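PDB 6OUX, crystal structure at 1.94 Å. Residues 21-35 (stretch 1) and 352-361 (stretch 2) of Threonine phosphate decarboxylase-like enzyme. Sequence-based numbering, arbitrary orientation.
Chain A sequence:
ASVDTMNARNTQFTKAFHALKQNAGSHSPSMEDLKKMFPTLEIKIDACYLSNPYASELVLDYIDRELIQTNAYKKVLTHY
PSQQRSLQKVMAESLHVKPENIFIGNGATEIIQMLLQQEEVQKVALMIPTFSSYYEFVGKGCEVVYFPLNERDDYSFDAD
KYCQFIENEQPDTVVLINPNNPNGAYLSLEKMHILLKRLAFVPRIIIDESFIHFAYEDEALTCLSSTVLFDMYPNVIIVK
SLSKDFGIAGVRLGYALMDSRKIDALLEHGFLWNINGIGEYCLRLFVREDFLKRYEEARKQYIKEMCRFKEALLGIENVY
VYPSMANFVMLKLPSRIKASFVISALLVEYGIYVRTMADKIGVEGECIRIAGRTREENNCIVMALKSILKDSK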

# COMPACT_ATOMS: atom_id res chain seq x y z
N LYS A 21 -10.13 -12.28 -19.52
CA LYS A 21 -9.77 -12.54 -18.12
C LYS A 21 -10.88 -12.00 -17.17
O LYS A 21 -11.22 -10.81 -17.21
CB LYS A 21 -8.44 -11.87 -17.71
CG LYS A 21 -7.19 -12.29 -18.46
CD LYS A 21 -7.14 -13.77 -18.80
CE LYS A 21 -5.72 -14.21 -19.17
NZ LYS A 21 -5.03 -14.95 -18.07
N GLN A 22 -11.41 -12.91 -16.36
CA GLN A 22 -12.18 -12.59 -15.15
C GLN A 22 -11.32 -12.39 -13.88
O GLN A 22 -10.21 -12.89 -13.79
CB GLN A 22 -13.12 -13.73 -14.85
CG GLN A 22 -14.35 -13.79 -15.71
CD GLN A 22 -15.38 -14.74 -15.13
OE1 GLN A 22 -15.51 -14.89 -13.90
NE2 GLN A 22 -16.11 -15.42 -16.01
N ASN A 23 -11.86 -11.64 -12.91
CA ASN A 23 -11.30 -11.54 -11.59
C ASN A 23 -12.38 -11.29 -10.55
O ASN A 23 -13.52 -10.95 -10.84
CB ASN A 23 -10.25 -10.44 -11.52
CG ASN A 23 -10.82 -9.08 -11.83
OD1 ASN A 23 -10.80 -8.61 -12.97
ND2 ASN A 23 -11.36 -8.44 -10.83
N ALA A 24 -11.99 -11.39 -9.31
CA ALA A 24 -12.93 -11.39 -8.20
C ALA A 24 -13.33 -9.98 -7.70
O ALA A 24 -14.24 -9.85 -6.87
CB ALA A 24 -12.29 -12.17 -7.07
N GLY A 25 -12.65 -8.96 -8.21
CA GLY A 25 -12.89 -7.58 -7.83
C GLY A 25 -14.05 -6.95 -8.61
O GLY A 25 -14.76 -7.62 -9.38
N SER A 26 -14.14 -5.64 -8.49
CA SER A 26 -15.27 -4.85 -8.95
C SER A 26 -15.43 -4.83 -10.47
O SER A 26 -16.56 -4.83 -10.97
CB SER A 26 -15.10 -3.41 -8.40
OG SER A 26 -15.49 -3.37 -7.04
N HIS A 27 -14.32 -4.75 -11.21
CA HIS A 27 -14.38 -4.82 -12.69
C HIS A 27 -13.92 -6.18 -13.21
O HIS A 27 -12.71 -6.40 -13.36
CB HIS A 27 -13.51 -3.77 -13.35
CG HIS A 27 -13.84 -2.38 -12.94
ND1 HIS A 27 -13.26 -1.77 -11.85
CD2 HIS A 27 -14.66 -1.45 -13.50
CE1 HIS A 27 -13.71 -0.53 -11.76
NE2 HIS A 27 -14.57 -0.32 -12.73
N SER A 28 -14.88 -7.04 -13.51
CA SER A 28 -14.60 -8.31 -14.16
C SER A 28 -15.48 -8.46 -15.40
O SER A 28 -16.73 -8.59 -15.31
CB SER A 28 -14.88 -9.47 -13.22
OG SER A 28 -14.40 -10.71 -13.77
N PRO A 29 -14.87 -8.39 -16.57
CA PRO A 29 -13.43 -8.17 -16.83
C PRO A 29 -12.90 -6.76 -16.48
O PRO A 29 -13.69 -5.81 -16.27
CB PRO A 29 -13.29 -8.44 -18.32
CG PRO A 29 -14.68 -8.21 -18.89
CD PRO A 29 -15.63 -8.65 -17.81
N SER A 30 -11.57 -6.63 -16.46
CA SER A 30 -10.93 -5.40 -16.06
C SER A 30 -11.20 -4.38 -17.09
O SER A 30 -11.35 -4.72 -18.24
CB SER A 30 -9.41 -5.58 -15.93
OG SER A 30 -8.76 -5.39 -17.18
N MET A 31 -11.22 -3.12 -16.68
CA MET A 31 -11.34 -1.99 -17.60
C MET A 31 -10.21 -1.85 -18.63
O MET A 31 -10.45 -1.39 -19.75
CB MET A 31 -11.39 -0.67 -16.84
CG MET A 31 -12.30 0.32 -17.50
SD MET A 31 -14.02 -0.02 -17.09
CE MET A 31 -14.47 1.66 -16.72
N GLU A 32 -9.01 -2.20 -18.22
CA GLU A 32 -7.84 -2.16 -19.10
C GLU A 32 -8.02 -3.20 -20.23
O GLU A 32 -7.66 -2.94 -21.38
CB GLU A 32 -6.57 -2.44 -18.29
CG GLU A 32 -6.31 -1.41 -17.18
CD GLU A 32 -6.82 -1.78 -15.78
OE1 GLU A 32 -7.82 -2.53 -15.65
OE2 GLU A 32 -6.21 -1.30 -14.79
N ASP A 33 -8.63 -4.34 -19.89
CA ASP A 33 -8.91 -5.44 -20.84
C ASP A 33 -10.00 -5.18 -21.90
O ASP A 33 -9.94 -5.74 -23.00
CB ASP A 33 -9.25 -6.72 -20.07
CG ASP A 33 -8.01 -7.49 -19.64
OD1 ASP A 33 -6.89 -7.01 -19.93
OD2 ASP A 33 -8.15 -8.58 -19.05
N LEU A 34 -11.00 -4.36 -21.53
CA LEU A 34 -12.08 -3.96 -22.43
C LEU A 34 -11.61 -2.92 -23.44
O LEU A 34 -12.06 -2.93 -24.57
CB LEU A 34 -13.23 -3.33 -21.63
CG LEU A 34 -14.29 -4.15 -20.89
CD1 LEU A 34 -15.26 -3.18 -20.22
CD2 LEU A 34 -15.04 -5.10 -21.81
N LYS A 35 -10.78 -1.97 -23.00
CA LYS A 35 -10.18 -0.98 -23.89
C LYS A 35 -9.37 -1.65 -25.01
O LYS A 35 -9.45 -1.21 -26.15
CB LYS A 35 -9.28 0.01 -23.13
CG LYS A 35 -8.49 0.99 -24.02
CD LYS A 35 -9.41 1.88 -24.86
CE LYS A 35 -8.65 2.70 -25.90
NZ LYS A 35 -8.06 3.94 -25.32
N ILE A 352 -22.90 1.98 -20.21
CA ILE A 352 -23.06 1.76 -18.76
C ILE A 352 -22.45 0.43 -18.40
O ILE A 352 -22.91 -0.58 -18.96
CB ILE A 352 -24.53 1.79 -18.39
CG1 ILE A 352 -25.10 3.23 -18.64
CG2 ILE A 352 -24.72 1.42 -16.92
CD1 ILE A 352 -26.59 3.39 -18.46
N TYR A 353 -21.48 0.42 -17.46
CA TYR A 353 -20.88 -0.85 -16.91
C TYR A 353 -21.44 -1.22 -15.53
O TYR A 353 -21.41 -0.39 -14.61
CB TYR A 353 -19.38 -0.71 -16.76
CG TYR A 353 -18.59 -1.97 -16.75
CD1 TYR A 353 -19.16 -3.22 -17.08
CD2 TYR A 353 -17.26 -1.93 -16.47
CE1 TYR A 353 -18.40 -4.39 -17.06
CE2 TYR A 353 -16.51 -3.10 -16.47
CZ TYR A 353 -17.09 -4.31 -16.79
OH TYR A 353 -16.33 -5.47 -16.79
N VAL A 354 -22.00 -2.43 -15.41
CA VAL A 354 -22.48 -2.95 -14.12
C VAL A 354 -21.85 -4.33 -13.91
O VAL A 354 -21.22 -4.87 -14.83
CB VAL A 354 -24.03 -3.00 -14.01
CG1 VAL A 354 -24.62 -1.65 -14.32
CG2 VAL A 354 -24.68 -4.08 -14.87
N ARG A 355 -21.94 -4.86 -12.69
CA ARG A 355 -21.15 -6.02 -12.26
C ARG A 355 -22.08 -7.24 -12.25
O ARG A 355 -23.16 -7.26 -11.61
CB ARG A 355 -20.48 -5.71 -10.87
CG ARG A 355 -19.58 -6.78 -10.20
CD ARG A 355 -18.52 -7.19 -11.19
NE ARG A 355 -17.41 -7.99 -10.67
CZ ARG A 355 -17.45 -9.30 -10.41
NH1 ARG A 355 -18.59 -9.99 -10.47
NH2 ARG A 355 -16.32 -9.91 -10.04
N THR A 356 -21.69 -8.26 -12.99
CA THR A 356 -22.40 -9.55 -12.87
C THR A 356 -22.29 -10.18 -11.47
O THR A 356 -21.24 -10.07 -10.77
CB THR A 356 -21.91 -10.59 -13.89
OG1 THR A 356 -22.78 -11.71 -13.83
CG2 THR A 356 -20.49 -11.06 -13.64
N MET A 357 -23.34 -10.92 -11.08
CA MET A 357 -23.25 -11.80 -9.88
C MET A 357 -23.01 -13.27 -10.19
O MET A 357 -22.81 -14.07 -9.25
CB MET A 357 -24.47 -11.65 -9.01
CG MET A 357 -24.50 -10.22 -8.47
SD MET A 357 -23.55 -9.71 -7.03
CE MET A 357 -22.05 -9.09 -7.65
N ALA A 358 -22.82 -13.59 -11.47
CA ALA A 358 -22.62 -14.98 -11.93
C ALA A 358 -21.45 -15.68 -11.25
O ALA A 358 -21.49 -16.87 -11.03
CB ALA A 358 -22.42 -15.00 -13.46
N ASP A 359 -20.42 -14.96 -10.87
CA ASP A 359 -19.25 -15.58 -10.25
C ASP A 359 -19.27 -15.59 -8.71
O ASP A 359 -18.24 -15.81 -8.09
CB ASP A 359 -17.99 -14.88 -10.72
CG ASP A 359 -17.93 -13.38 -10.34
OD1 ASP A 359 -18.98 -12.77 -9.98
OD2 ASP A 359 -16.83 -12.81 -10.40
N LYS A 360 -20.39 -15.25 -8.10
CA LYS A 360 -20.45 -15.12 -6.65
C LYS A 360 -21.27 -16.23 -6.16
O LYS A 360 -22.46 -16.26 -6.46
CB LYS A 360 -21.03 -13.78 -6.24
CG LYS A 360 -20.15 -12.59 -6.62
CD LYS A 360 -18.69 -12.78 -6.19
CE LYS A 360 -17.84 -11.62 -6.70
NZ LYS A 360 -16.46 -11.77 -6.18
N ILE A 361 -20.67 -17.16 -5.42
CA ILE A 361 -21.37 -18.40 -5.03
C ILE A 361 -22.39 -18.05 -3.99
O ILE A 361 -22.15 -17.23 -3.13
CB ILE A 361 -20.43 -19.54 -4.57
CG1 ILE A 361 -19.45 -19.95 -5.70
CG2 ILE A 361 -21.23 -20.78 -4.11
CD1 ILE A 361 -20.06 -20.11 -7.11
O HOH W 1 -16.43 -12.11 -13.02
O HOH W 2 -19.73 -7.38 -14.91

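The contact is predominantly polar: side chains of the 352-361 stretch donate to backbone carbonyls of the loop at 22-29, while Leu34 and Met31 make a small apolar patch against Tyr353. Arg355 is central. Arg355 NE and NH2 both donate to Gly25 O, at 3.0 and 2.8 Å, so a single carbonyl near the guanidinium plane receives a forked pair of bonds. The group is held in place from its own stretch, where NH1 and NH2 of Arg355 reach OD1 and OD2 of Asp359 at 2.8 and 3.0 Å in a salt bridge, and NH1 also donates to Thr356 O (2.7 Å). Ser28 CB lies over one guanidinium face, 3.5 Å from Arg355 NH2. Nearby, Lys360 NZ extends to Ala24 O (3.0 Å).

Ser28 also organises the loop itself, its OG accepting from Asn23 N at 2.8 Å. Water 1 joins this hydroxyl (2.6 Å from Ser28 OG) to Asp359 OD2 (2.7 Å), and water 2 bridges Ser28 O (3.3 Å) to Val354 O and Thr356 N (both 2.9 Å).

The CA-to-CB bond of Tyr353 points toward the first stretch, and the Tyr353 OH donates to Pro29 O at 2.7 Å, the carbonyl lying near the ring plane. Leu34 CD1 covers one face of the ring, 4.0 Å from Tyr353 CE2, while Met31 SD approaches Tyr353 CD2 obliquely at 3.8 Å.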